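Local coordinates for protein sulfhydryl oxidase 1 (Homo sapiens, PDB 3LLK) that uses bound FAD to oxidise thiol pairs to disulfides, passing the electrons to molecular oxygen to give hydrogen peroxide, at residues Val131-Arg135 against Leu246-Pro252; Ser12-Met16 against Ser253-Leu257; Lys47-Val51 against Ala153-Tyr157; Ala22-Ile26 against Phe118-Leu122. The contacts are given in a common frame with arbitrary orientation. Residue numbers count along the deposited sequence, not the author numbering.

Interaction 1: Val131-Arg135 against Leu246-Pro252; sequences VQAAR and LKAHFSP. With FAD (flavin-adenine dinucleotide), chain D.
An inverse gamma turn centred on Phe250 (phi/psi -92/62) ends one helix where it leans on the C-terminal part of another. Residues 246-249 are helical, Phe250 is the first to leave helical angles, and Ser251 is extended; Ser251 OG (chi1 p) hydrogen-bonds to Ala248 O at 2.8 Å. Val131 and Gln132 lie in the C-terminal part of helix 118-134, and Arg135 is non-helical (-92/49). Val131 lies nearest Lys247 (CA atoms 5.9 Å apart). The t rotamer of Val131 sends its CG2 to 3.8 Å from Phe250 CB and its CG1 to 3.8 Å from Lys247 CA and 3.3 Å from Phe250 O. The Phe250 ring (chi1 m) leads away to the cofactor, its CZ 3.5 Å from adenine N3A of FAD, so the turn contributes Phe250 to the ligand pocket. Poorly ordered Arg135 makes a weak hydrogen bond from NE to Val131 O (3.5 Å). Lys247 NZ is held by Asn186 of helix 185-203, whose Val189 touches Ala134 and Leu246; helices 118-134, 185-203 and 239-249 pack beside the adenine.

Interaction 2: Ser12-Met16 against Ser253-Leu257; sequences SKIYM and SNIIL
Two short parallel strands, 14-15 and 255-256, pin the ends of a largely helical chain together; residues 253-254, before the second, are 3-10. Ile14 pairs with Ile255 (CA atoms 4.6 Å apart) and Tyr15 with Ile256 (4.8 Å). Hydrogen bonds join Ile14 N to Asn254 O (3.1 Å), Ile256 N to Ile14 O (2.6 Å) and Met16 N to Ile256 O (3.0 Å). On one face lie Ile14 (m, m) and Ile255 (m, t), CB to CG1 4.1 Å. On the other, Ile256 CD1 (m, t) meets Tyr15 CE1 (chi1 m) at 3.5 Å; it also meets Lys13 CG (m, m, t, t) at 3.4 Å. Lys13 NZ hydrogen-bonds weakly to Asn254 OD1 (3.4 Å). Met16 (t, p, p) sets CB 3.8 Å from Ile255 CG2 and CE 3.8 Å from Leu257 CD2. Asn254 (chi1 t) hydrogen-bonds through ND2 to Ser12 O (2.9 Å) and His249 O, and a water links Ser12 O to Asn254 OD1 (2.7 Å each). Backbone ladder and amide thus fix the register; apolar side chains pack along both faces.

Interaction 3: Lys47-Val51 against Ala153-Tyr157; sequences KFVAV and AIRGY
A helix-helix contact that probably joins the two halves of the QSOX pseudo-dimer, one helix from each, is illustrated by helices 39-55 and 150-161. They cross at -130°, their segment axes 9.1 Å apart at closest approach. Both segments are regular helix throughout, and Phe48 stands nearest Ala153, with CA atoms 5.1 Å apart. Aliphatic contact comes first: Ala153 CB meets Val51 CG2 (chi1 t) at 3.6 Å and Lys47 CB at 4.4 Å, while the long Lys47 chain leads away from the partner helix. Aromatic contact follows. Phe48 and Tyr157, both with chi1 t, bring their rings together obliquely, centroids 4.7 Å apart and planes at 31°, and Tyr157 CB makes a CH-pi contact over the Phe48 face, 4.2 Å from its centroid. Tyr157 OH is hydrogen-bonded to Glu30, and Phe126 of helix 118-134 touches both side chains, so the pair belongs to a core shared by several helices. At the edge of the Phe48 ring, CE1 lies 4.3 Å from Ile154 CG1.

Interaction 4: Ala22-Ile26 against Phe118-Leu122; sequences ALHYI and FPCSL. With FAD (flavin-adenine dinucleotide), chain D.
Consistent with the pseudo-dimer of this FAD-dependent sulfhydryl oxidase, helix 16-30 of the probably degenerate half packs on the FAD-binding helix 118-134 of the Erv1/Alr half. They cross at -113°, the segment axes approaching to 9.9 Å. Both segments are helical, and the nearest CA atoms, those of Ala22 and Ser121, are 5.6 Å apart. Phe118, in the first turn of its helix, takes chi1 t and lays its ring on that of Tyr25, also t, in an offset stack (centroids 4.2 Å apart, planes at 26°). Phe118 CB sits over the Tyr25 face, 4.1 Å from the ring centroid, and Phe118 CZ reaches Ile26 CG1 at 3.8 Å. Pro119 and Cys120 take no part in the helix contact and belong instead to the cofactor pocket: Pro119 CB is 3.5 Å from O3' of FAD and Cys120 CA 3.0 Å from phosphate oxygen O1A. Cys120 is also disulfide-bonded to Cys108. One helical turn thus offers an aromatic side to the protein core and another side to the cofactor. Ser121, chi1 p, returns OG to Phe118 O at 2.6 Å and also meets Ala22 CB at 3.4 Å. Leu122 (t, p) completes the apolar seam, with its CD1 4.0 Å from Ile26 CD1.

Overall arrangement
Starting from the N terminus, strand 14-15 waits for a partner near the C-terminal end of the model, so interaction 2 closes a loop that encloses the other three. Helix 16-30 then meets helix 118-134 in interaction 4, and helix 39-55 meets helix 150-161 in interaction 3. These two cross along the chain and touch in space, where Tyr157 and Phe48 pack on Ile26; both join N-terminal helices to helices of the Erv1/Alr half. Interaction 1 opens after interaction 4 has closed, at the other end of the same helix 118-134, and crosses interaction 3; interactions 1 and 4 both touch FAD. Interactions 1 and 2, abutting through His249 and Asn254, attach the C-terminal helix and strand.

Interaction 1: Val131-Arg135 against Leu246-Pro252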
# COMPACT_ATOMS: atom_id res chain seq x y z
N VAL A 131 4.62 -7.23 -4.59
CA VAL A 131 5.50 -8.36 -4.40
C VAL A 131 4.73 -9.67 -4.34
O VAL A 131 5.15 -10.65 -4.94
CB VAL A 131 6.37 -8.20 -3.14
CG1 VAL A 131 7.15 -9.49 -2.88
CG2 VAL A 131 7.35 -7.04 -3.34
N GLN A 132 3.61 -9.69 -3.63
CA GLN A 132 2.80 -10.90 -3.56
C GLN A 132 2.42 -11.33 -4.98
O GLN A 132 2.44 -12.52 -5.30
CB GLN A 132 1.52 -10.64 -2.77
CG GLN A 132 1.71 -10.47 -1.28
CD GLN A 132 1.78 -11.80 -0.55
OE1 GLN A 132 2.81 -12.45 -0.52
NE2 GLN A 132 0.66 -12.21 0.04
N ALA A 133 2.08 -10.36 -5.82
CA ALA A 133 1.68 -10.64 -7.21
C ALA A 133 2.84 -11.14 -8.07
O ALA A 133 2.61 -11.78 -9.10
CB ALA A 133 1.08 -9.38 -7.84
N ALA A 134 4.06 -10.83 -7.65
CA ALA A 134 5.25 -11.22 -8.39
C ALA A 134 5.78 -12.58 -7.95
O ALA A 134 6.60 -13.18 -8.63
CB ALA A 134 6.33 -10.16 -8.26
N ARG A 135 5.33 -13.04 -6.79
CA ARG A 135 5.75 -14.34 -6.29
C ARG A 135 4.70 -15.30 -6.80
O ARG A 135 4.16 -16.11 -6.05
CB ARG A 135 5.80 -14.36 -4.76
CG ARG A 135 7.19 -14.11 -4.19
CD ARG A 135 7.14 -13.86 -2.69
NE ARG A 135 6.33 -12.68 -2.38
CZ ARG A 135 6.07 -12.26 -1.15
NH1 ARG A 135 6.55 -12.92 -0.11
NH2 ARG A 135 5.33 -11.17 -0.96
N LEU A 246 13.69 -6.81 -2.36
CA LEU A 246 12.28 -6.45 -2.25
C LEU A 246 11.41 -7.69 -2.01
O LEU A 246 10.53 -7.70 -1.14
CB LEU A 246 11.84 -5.69 -3.51
CG LEU A 246 12.45 -4.29 -3.71
CD1 LEU A 246 12.21 -3.82 -5.12
CD2 LEU A 246 11.85 -3.29 -2.71
N LYS A 247 11.66 -8.75 -2.77
CA LYS A 247 10.89 -9.99 -2.63
C LYS A 247 11.07 -10.59 -1.24
O LYS A 247 10.15 -11.19 -0.68
CB LYS A 247 11.28 -10.99 -3.71
CG LYS A 247 10.80 -10.61 -5.11
CD LYS A 247 11.34 -11.60 -6.16
CE LYS A 247 10.91 -11.23 -7.58
NZ LYS A 247 9.57 -11.78 -7.92
N ALA A 248 12.26 -10.42 -0.67
CA ALA A 248 12.55 -10.93 0.66
C ALA A 248 11.94 -10.05 1.74
O ALA A 248 11.36 -10.54 2.71
CB ALA A 248 14.07 -11.02 0.88
N HIS A 249 12.06 -8.73 1.57
CA HIS A 249 11.55 -7.78 2.55
C HIS A 249 10.03 -7.79 2.67
O HIS A 249 9.47 -7.89 3.78
CB HIS A 249 12.04 -6.37 2.19
CG HIS A 249 11.66 -5.33 3.20
ND1 HIS A 249 12.39 -5.10 4.35
CD2 HIS A 249 10.59 -4.50 3.26
CE1 HIS A 249 11.79 -4.17 5.07
NE2 HIS A 249 10.70 -3.79 4.43
N PHE A 250 9.34 -7.68 1.54
CA PHE A 250 7.88 -7.69 1.55
C PHE A 250 7.33 -9.10 1.36
O PHE A 250 6.64 -9.39 0.39
CB PHE A 250 7.36 -6.77 0.44
CG PHE A 250 7.73 -5.33 0.63
CD1 PHE A 250 7.13 -4.57 1.62
CD2 PHE A 250 8.67 -4.73 -0.19
CE1 PHE A 250 7.45 -3.22 1.80
CE2 PHE A 250 9.01 -3.38 -0.03
CZ PHE A 250 8.40 -2.62 0.97
N SER A 251 7.66 -9.99 2.31
CA SER A 251 7.20 -11.38 2.26
C SER A 251 6.55 -11.77 3.58
O SER A 251 6.89 -11.23 4.64
CB SER A 251 8.38 -12.32 1.97
OG SER A 251 9.26 -12.37 3.09
N PRO A 252 5.62 -12.73 3.54
CA PRO A 252 4.93 -13.19 4.75
C PRO A 252 5.86 -13.59 5.89
O PRO A 252 5.55 -13.36 7.06
CB PRO A 252 4.09 -14.36 4.24
CG PRO A 252 3.77 -13.95 2.83
CD PRO A 252 5.10 -13.42 2.34
PA FAD D . 7.15 6.31 3.87
O1A FAD D . 5.70 6.37 4.19
O2A FAD D . 7.76 7.02 2.70
O5B FAD D . 7.64 4.82 3.79
C5B FAD D . 7.01 3.70 4.41
C4B FAD D . 8.17 2.78 4.66
O4B FAD D . 8.29 1.98 3.46
C3B FAD D . 9.56 3.13 5.24
O3B FAD D . 9.63 3.27 6.66
C2B FAD D . 10.36 2.07 4.63
O2B FAD D . 10.45 0.89 5.36
C1B FAD D . 9.69 1.75 3.29
N9A FAD D . 10.14 2.41 2.10
C8A FAD D . 10.76 3.67 1.87
N7A FAD D . 11.07 3.94 0.64
C5A FAD D . 10.65 2.79 -0.02
C6A FAD D . 10.76 2.45 -1.38
N6A FAD D . 11.34 3.23 -2.29
N1A FAD D . 10.29 1.23 -1.82
C2A FAD D . 9.78 0.28 -0.98
N3A FAD D . 9.67 0.61 0.37
C4A FAD D . 10.13 1.90 0.80
N1 FAD D . 3.55 13.47 1.12
C2 FAD D . 3.83 14.80 0.87
O2 FAD D . 4.09 15.52 1.85
N3 FAD D . 3.79 15.06 -0.50
C4 FAD D . 3.51 14.16 -1.56
O4 FAD D . 3.47 14.58 -2.76
C4X FAD D . 3.24 12.86 -1.19
N5 FAD D . 2.84 11.90 -2.17
C5X FAD D . 2.43 10.57 -1.86
C6 FAD D . 1.95 9.76 -2.91
C7 FAD D . 1.56 8.43 -2.59
C7M FAD D . 1.05 7.60 -3.78
C8 FAD D . 1.66 7.92 -1.27
C8M FAD D . 1.35 6.53 -0.74
C9 FAD D . 2.12 8.76 -0.25
C9A FAD D . 2.47 10.12 -0.45
N10 FAD D . 2.99 11.18 0.45
C10 FAD D . 3.26 12.50 0.19
C1' FAD D . 3.36 10.75 1.76
C2' FAD D . 4.77 10.28 1.99
O2' FAD D . 5.25 9.54 0.84
C3' FAD D . 5.05 9.46 3.21
O3' FAD D . 4.19 8.33 3.24
C4' FAD D . 5.11 10.12 4.58
O4' FAD D . 5.80 11.40 4.50
C5' FAD D . 5.60 9.32 5.71
O5' FAD D . 6.98 9.04 5.45
P FAD D . 7.81 7.95 6.17
O1P FAD D . 9.12 8.59 6.34
O2P FAD D . 7.18 7.45 7.41
O3P FAD D . 7.98 6.69 5.18

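Interaction 2: Ser12-Met16 against Ser253-Leu257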
# COMPACT_ATOMS: atom_id res chain seq x y z
N SER A 12 13.82 -3.39 9.50
CA SER A 12 13.96 -4.45 8.50
C SER A 12 12.75 -5.37 8.47
O SER A 12 12.67 -6.26 7.63
CB SER A 12 15.21 -5.28 8.78
OG SER A 12 15.00 -6.12 9.90
N LYS A 13 11.81 -5.15 9.37
CA LYS A 13 10.63 -6.00 9.44
C LYS A 13 9.35 -5.30 8.98
O LYS A 13 9.34 -4.11 8.69
CB LYS A 13 10.42 -6.52 10.87
CG LYS A 13 11.62 -7.28 11.45
CD LYS A 13 11.96 -8.51 10.64
CE LYS A 13 13.26 -9.15 11.14
NZ LYS A 13 13.79 -10.19 10.21
N ILE A 14 8.29 -6.08 8.91
CA ILE A 14 6.97 -5.59 8.54
C ILE A 14 6.12 -6.00 9.72
O ILE A 14 6.22 -7.13 10.19
CB ILE A 14 6.43 -6.31 7.27
CG1 ILE A 14 7.40 -6.12 6.10
CG2 ILE A 14 5.04 -5.80 6.94
CD1 ILE A 14 7.80 -4.69 5.84
N TYR A 15 5.30 -5.08 10.23
CA TYR A 15 4.44 -5.40 11.36
C TYR A 15 3.02 -5.60 10.89
O TYR A 15 2.46 -4.74 10.20
CB TYR A 15 4.51 -4.29 12.42
CG TYR A 15 5.85 -4.26 13.11
CD1 TYR A 15 6.11 -5.10 14.21
CD2 TYR A 15 6.89 -3.46 12.63
CE1 TYR A 15 7.37 -5.14 14.80
CE2 TYR A 15 8.15 -3.50 13.21
CZ TYR A 15 8.38 -4.33 14.29
OH TYR A 15 9.63 -4.37 14.85
N MET A 16 2.43 -6.73 11.24
CA MET A 16 1.07 -7.02 10.81
C MET A 16 0.13 -5.91 11.27
O MET A 16 -0.87 -5.61 10.60
CB MET A 16 0.60 -8.37 11.36
CG MET A 16 -0.71 -8.86 10.75
SD MET A 16 -0.59 -9.22 8.94
CE MET A 16 -0.12 -10.93 8.97
N SER A 253 7.01 -14.17 5.56
CA SER A 253 7.96 -14.60 6.59
C SER A 253 8.61 -13.42 7.30
O SER A 253 9.09 -13.57 8.43
CB SER A 253 9.04 -15.51 6.00
OG SER A 253 9.84 -14.84 5.05
N ASN A 254 8.63 -12.27 6.66
CA ASN A 254 9.24 -11.08 7.24
C ASN A 254 8.23 -10.24 8.04
O ASN A 254 8.53 -9.11 8.44
CB ASN A 254 9.88 -10.22 6.14
CG ASN A 254 10.90 -9.25 6.69
OD1 ASN A 254 11.69 -9.61 7.57
ND2 ASN A 254 10.90 -8.02 6.18
N ILE A 255 7.04 -10.78 8.26
CA ILE A 255 6.03 -10.05 9.02
C ILE A 255 6.05 -10.47 10.48
O ILE A 255 6.08 -11.66 10.79
CB ILE A 255 4.59 -10.31 8.50
CG1 ILE A 255 4.45 -9.87 7.05
CG2 ILE A 255 3.59 -9.53 9.34
CD1 ILE A 255 3.07 -10.14 6.49
N ILE A 256 6.02 -9.49 11.37
CA ILE A 256 6.00 -9.75 12.80
C ILE A 256 4.54 -9.65 13.24
O ILE A 256 3.90 -8.60 13.08
CB ILE A 256 6.87 -8.74 13.56
CG1 ILE A 256 8.34 -8.97 13.21
CG2 ILE A 256 6.64 -8.85 15.06
CD1 ILE A 256 9.27 -7.97 13.83
N LEU A 257 4.03 -10.76 13.77
CA LEU A 257 2.64 -10.88 14.24
C LEU A 257 2.32 -10.17 15.55
O LEU A 257 1.22 -9.58 15.63
CB LEU A 257 2.26 -12.35 14.35
CG LEU A 257 2.25 -13.12 13.03
CD1 LEU A 257 2.02 -14.60 13.28
CD2 LEU A 257 1.15 -12.55 12.14
O HOH W 1 14.04 -8.50 7.01

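Interaction 3: Lys47-Val51 against Ala153-Tyr157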
# COMPACT_ATOMS: atom_id res chain seq x y z
N LYS A 47 -12.04 -3.16 -7.65
CA LYS A 47 -10.80 -3.73 -8.18
C LYS A 47 -9.75 -3.83 -7.09
O LYS A 47 -9.00 -4.80 -7.04
CB LYS A 47 -10.27 -2.88 -9.35
CG LYS A 47 -11.05 -3.07 -10.64
CD LYS A 47 -10.49 -2.22 -11.77
CE LYS A 47 -11.29 -2.44 -13.06
NZ LYS A 47 -10.92 -1.48 -14.14
N PHE A 48 -9.70 -2.83 -6.21
CA PHE A 48 -8.73 -2.83 -5.12
C PHE A 48 -9.07 -3.90 -4.08
O PHE A 48 -8.19 -4.58 -3.57
CB PHE A 48 -8.65 -1.45 -4.45
CG PHE A 48 -7.52 -1.32 -3.47
CD1 PHE A 48 -6.20 -1.26 -3.91
CD2 PHE A 48 -7.77 -1.27 -2.10
CE1 PHE A 48 -5.14 -1.14 -3.00
CE2 PHE A 48 -6.72 -1.16 -1.19
CZ PHE A 48 -5.40 -1.09 -1.64
N VAL A 49 -10.36 -4.04 -3.75
CA VAL A 49 -10.78 -5.04 -2.77
C VAL A 49 -10.52 -6.43 -3.35
O VAL A 49 -10.14 -7.34 -2.61
CB VAL A 49 -12.29 -4.89 -2.40
CG1 VAL A 49 -12.75 -6.07 -1.58
CG2 VAL A 49 -12.48 -3.61 -1.60
N ALA A 50 -10.72 -6.59 -4.66
CA ALA A 50 -10.46 -7.87 -5.32
C ALA A 50 -8.97 -8.18 -5.14
O ALA A 50 -8.59 -9.32 -4.86
CB ALA A 50 -10.81 -7.80 -6.81
N VAL A 51 -8.13 -7.16 -5.31
CA VAL A 51 -6.69 -7.32 -5.15
C VAL A 51 -6.34 -7.70 -3.70
O VAL A 51 -5.52 -8.59 -3.46
CB VAL A 51 -5.93 -6.03 -5.56
CG1 VAL A 51 -4.49 -6.09 -5.11
CG2 VAL A 51 -5.98 -5.87 -7.08
N ALA A 153 -4.89 -1.20 -10.11
CA ALA A 153 -5.82 -1.15 -8.99
C ALA A 153 -5.30 -0.19 -7.92
O ALA A 153 -6.08 0.53 -7.29
CB ALA A 153 -6.00 -2.54 -8.40
N ILE A 154 -3.99 -0.19 -7.72
CA ILE A 154 -3.38 0.71 -6.75
C ILE A 154 -3.50 2.14 -7.25
O ILE A 154 -3.81 3.06 -6.49
CB ILE A 154 -1.87 0.39 -6.54
CG1 ILE A 154 -1.74 -0.87 -5.67
CG2 ILE A 154 -1.16 1.58 -5.87
CD1 ILE A 154 -0.32 -1.37 -5.55
N ARG A 155 -3.26 2.34 -8.55
CA ARG A 155 -3.37 3.68 -9.12
C ARG A 155 -4.82 4.12 -8.95
O ARG A 155 -5.11 5.24 -8.56
CB ARG A 155 -2.99 3.67 -10.60
CG ARG A 155 -2.98 5.06 -11.24
CD ARG A 155 -2.72 4.99 -12.74
NE ARG A 155 -2.75 6.30 -13.38
CZ ARG A 155 -2.56 6.48 -14.69
NH1 ARG A 155 -2.34 5.43 -15.48
NH2 ARG A 155 -2.60 7.70 -15.20
N GLY A 156 -5.74 3.20 -9.24
CA GLY A 156 -7.15 3.50 -9.11
C GLY A 156 -7.50 3.93 -7.70
O GLY A 156 -8.26 4.89 -7.52
N TYR A 157 -6.95 3.25 -6.70
CA TYR A 157 -7.24 3.58 -5.32
C TYR A 157 -6.72 4.96 -4.94
O TYR A 157 -7.41 5.75 -4.31
CB TYR A 157 -6.63 2.57 -4.34
CG TYR A 157 -6.97 2.92 -2.90
CD1 TYR A 157 -8.19 2.54 -2.34
CD2 TYR A 157 -6.13 3.73 -2.14
CE1 TYR A 157 -8.57 2.96 -1.06
CE2 TYR A 157 -6.50 4.16 -0.87
CZ TYR A 157 -7.72 3.78 -0.34
OH TYR A 157 -8.11 4.24 0.91

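Interaction 4: Ala22-Ile26 against Phe118-Leu122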
# COMPACT_ATOMS: atom_id res chain seq x y z
N ALA A 22 -3.90 -0.24 8.21
CA ALA A 22 -4.07 0.36 6.90
C ALA A 22 -5.45 -0.06 6.36
O ALA A 22 -6.24 0.78 5.93
CB ALA A 22 -2.95 -0.09 5.94
N LEU A 23 -5.73 -1.36 6.38
CA LEU A 23 -7.03 -1.86 5.92
C LEU A 23 -8.17 -1.17 6.67
O LEU A 23 -9.16 -0.74 6.08
CB LEU A 23 -7.14 -3.37 6.14
CG LEU A 23 -6.25 -4.31 5.31
CD1 LEU A 23 -6.64 -5.76 5.61
CD2 LEU A 23 -6.42 -4.02 3.82
N HIS A 24 -8.04 -1.09 7.99
CA HIS A 24 -9.08 -0.47 8.81
C HIS A 24 -9.33 0.99 8.39
O HIS A 24 -10.47 1.41 8.19
CB HIS A 24 -8.65 -0.49 10.28
CG HIS A 24 -9.63 0.19 11.19
ND1 HIS A 24 -10.89 -0.31 11.43
CD2 HIS A 24 -9.53 1.34 11.90
CE1 HIS A 24 -11.54 0.51 12.25
NE2 HIS A 24 -10.73 1.52 12.54
N TYR A 25 -8.25 1.74 8.26
CA TYR A 25 -8.32 3.14 7.89
C TYR A 25 -8.92 3.32 6.50
O TYR A 25 -9.71 4.24 6.26
CB TYR A 25 -6.92 3.74 7.93
CG TYR A 25 -6.90 5.24 8.02
CD1 TYR A 25 -6.86 5.88 9.26
CD2 TYR A 25 -6.92 6.03 6.87
CE1 TYR A 25 -6.84 7.27 9.34
CE2 TYR A 25 -6.91 7.42 6.95
CZ TYR A 25 -6.87 8.03 8.19
OH TYR A 25 -6.85 9.40 8.28
N ILE A 26 -8.55 2.44 5.58
CA ILE A 26 -9.07 2.50 4.22
C ILE A 26 -10.59 2.35 4.20
O ILE A 26 -11.31 3.20 3.68
CB ILE A 26 -8.43 1.40 3.33
CG1 ILE A 26 -6.99 1.78 2.99
CG2 ILE A 26 -9.25 1.19 2.08
CD1 ILE A 26 -6.14 0.65 2.42
N PHE A 118 -0.80 6.59 8.65
CA PHE A 118 -1.48 5.96 7.54
C PHE A 118 -0.72 6.00 6.21
O PHE A 118 -0.59 4.97 5.55
CB PHE A 118 -2.88 6.55 7.33
CG PHE A 118 -3.62 5.97 6.16
CD1 PHE A 118 -3.96 4.61 6.15
CD2 PHE A 118 -3.93 6.76 5.06
CE1 PHE A 118 -4.61 4.05 5.05
CE2 PHE A 118 -4.58 6.21 3.96
CZ PHE A 118 -4.93 4.85 3.95
N PRO A 119 -0.22 7.18 5.79
CA PRO A 119 0.52 7.30 4.53
C PRO A 119 1.66 6.29 4.46
O PRO A 119 1.90 5.68 3.42
CB PRO A 119 1.02 8.75 4.56
CG PRO A 119 -0.08 9.46 5.30
CD PRO A 119 -0.37 8.50 6.44
N CYS A 120 2.33 6.11 5.58
CA CYS A 120 3.43 5.15 5.68
C CYS A 120 2.87 3.74 5.48
O CYS A 120 3.40 2.95 4.70
CB CYS A 120 4.10 5.28 7.04
SG CYS A 120 5.26 3.97 7.58
N SER A 121 1.78 3.44 6.17
CA SER A 121 1.18 2.12 6.08
C SER A 121 0.64 1.82 4.69
O SER A 121 0.60 0.67 4.29
CB SER A 121 0.05 1.97 7.10
OG SER A 121 -1.12 2.64 6.69
N LEU A 122 0.23 2.86 3.97
CA LEU A 122 -0.30 2.67 2.63
C LEU A 122 0.81 2.27 1.66
O LEU A 122 0.62 1.36 0.84
CB LEU A 122 -1.01 3.94 2.15
CG LEU A 122 -1.88 3.75 0.91
CD1 LEU A 122 -2.92 2.66 1.18
CD2 LEU A 122 -2.56 5.07 0.55
PA FAD D . 7.15 6.31 3.87
O1A FAD D . 5.70 6.37 4.19
O2A FAD D . 7.76 7.02 2.70
O5B FAD D . 7.64 4.82 3.79
C5B FAD D . 7.01 3.70 4.41
C4B FAD D . 8.17 2.78 4.66
O4B FAD D . 8.29 1.98 3.46
C3B FAD D . 9.56 3.13 5.24
O3B FAD D . 9.63 3.27 6.66
C2B FAD D . 10.36 2.07 4.63
O2B FAD D . 10.45 0.89 5.36
C1B FAD D . 9.69 1.75 3.29
N9A FAD D . 10.14 2.41 2.10
C8A FAD D . 10.76 3.67 1.87
N7A FAD D . 11.07 3.94 0.64
C5A FAD D . 10.65 2.79 -0.02
C6A FAD D . 10.76 2.45 -1.38
N6A FAD D . 11.34 3.23 -2.29
N1A FAD D . 10.29 1.23 -1.82
C2A FAD D . 9.78 0.28 -0.98
N3A FAD D . 9.67 0.61 0.37
C4A FAD D . 10.13 1.90 0.80
N1 FAD D . 3.55 13.47 1.12
C2 FAD D . 3.83 14.80 0.87
O2 FAD D . 4.09 15.52 1.85
N3 FAD D . 3.79 15.06 -0.50
C4 FAD D . 3.51 14.16 -1.56
O4 FAD D . 3.47 14.58 -2.76
C4X FAD D . 3.24 12.86 -1.19
N5 FAD D . 2.84 11.90 -2.17
C5X FAD D . 2.43 10.57 -1.86
C6 FAD D . 1.95 9.76 -2.91
C7 FAD D . 1.56 8.43 -2.59
C7M FAD D . 1.05 7.60 -3.78
C8 FAD D . 1.66 7.92 -1.27
C8M FAD D . 1.35 6.53 -0.74
C9 FAD D . 2.12 8.76 -0.25
C9A FAD D . 2.47 10.12 -0.45
N10 FAD D . 2.99 11.18 0.45
C10 FAD D . 3.26 12.50 0.19
C1' FAD D . 3.36 10.75 1.76
C2' FAD D . 4.77 10.28 1.99
O2' FAD D . 5.25 9.54 0.84
C3' FAD D . 5.05 9.46 3.21
O3' FAD D . 4.19 8.33 3.24
C4' FAD D . 5.11 10.12 4.58
O4' FAD D . 5.80 11.40 4.50
C5' FAD D . 5.60 9.32 5.71
O5' FAD D . 6.98 9.04 5.45
P FAD D . 7.81 7.95 6.17
O1P FAD D . 9.12 8.59 6.34
O2P FAD D . 7.18 7.45 7.41
O3P FAD D . 7.98 6.69 5.18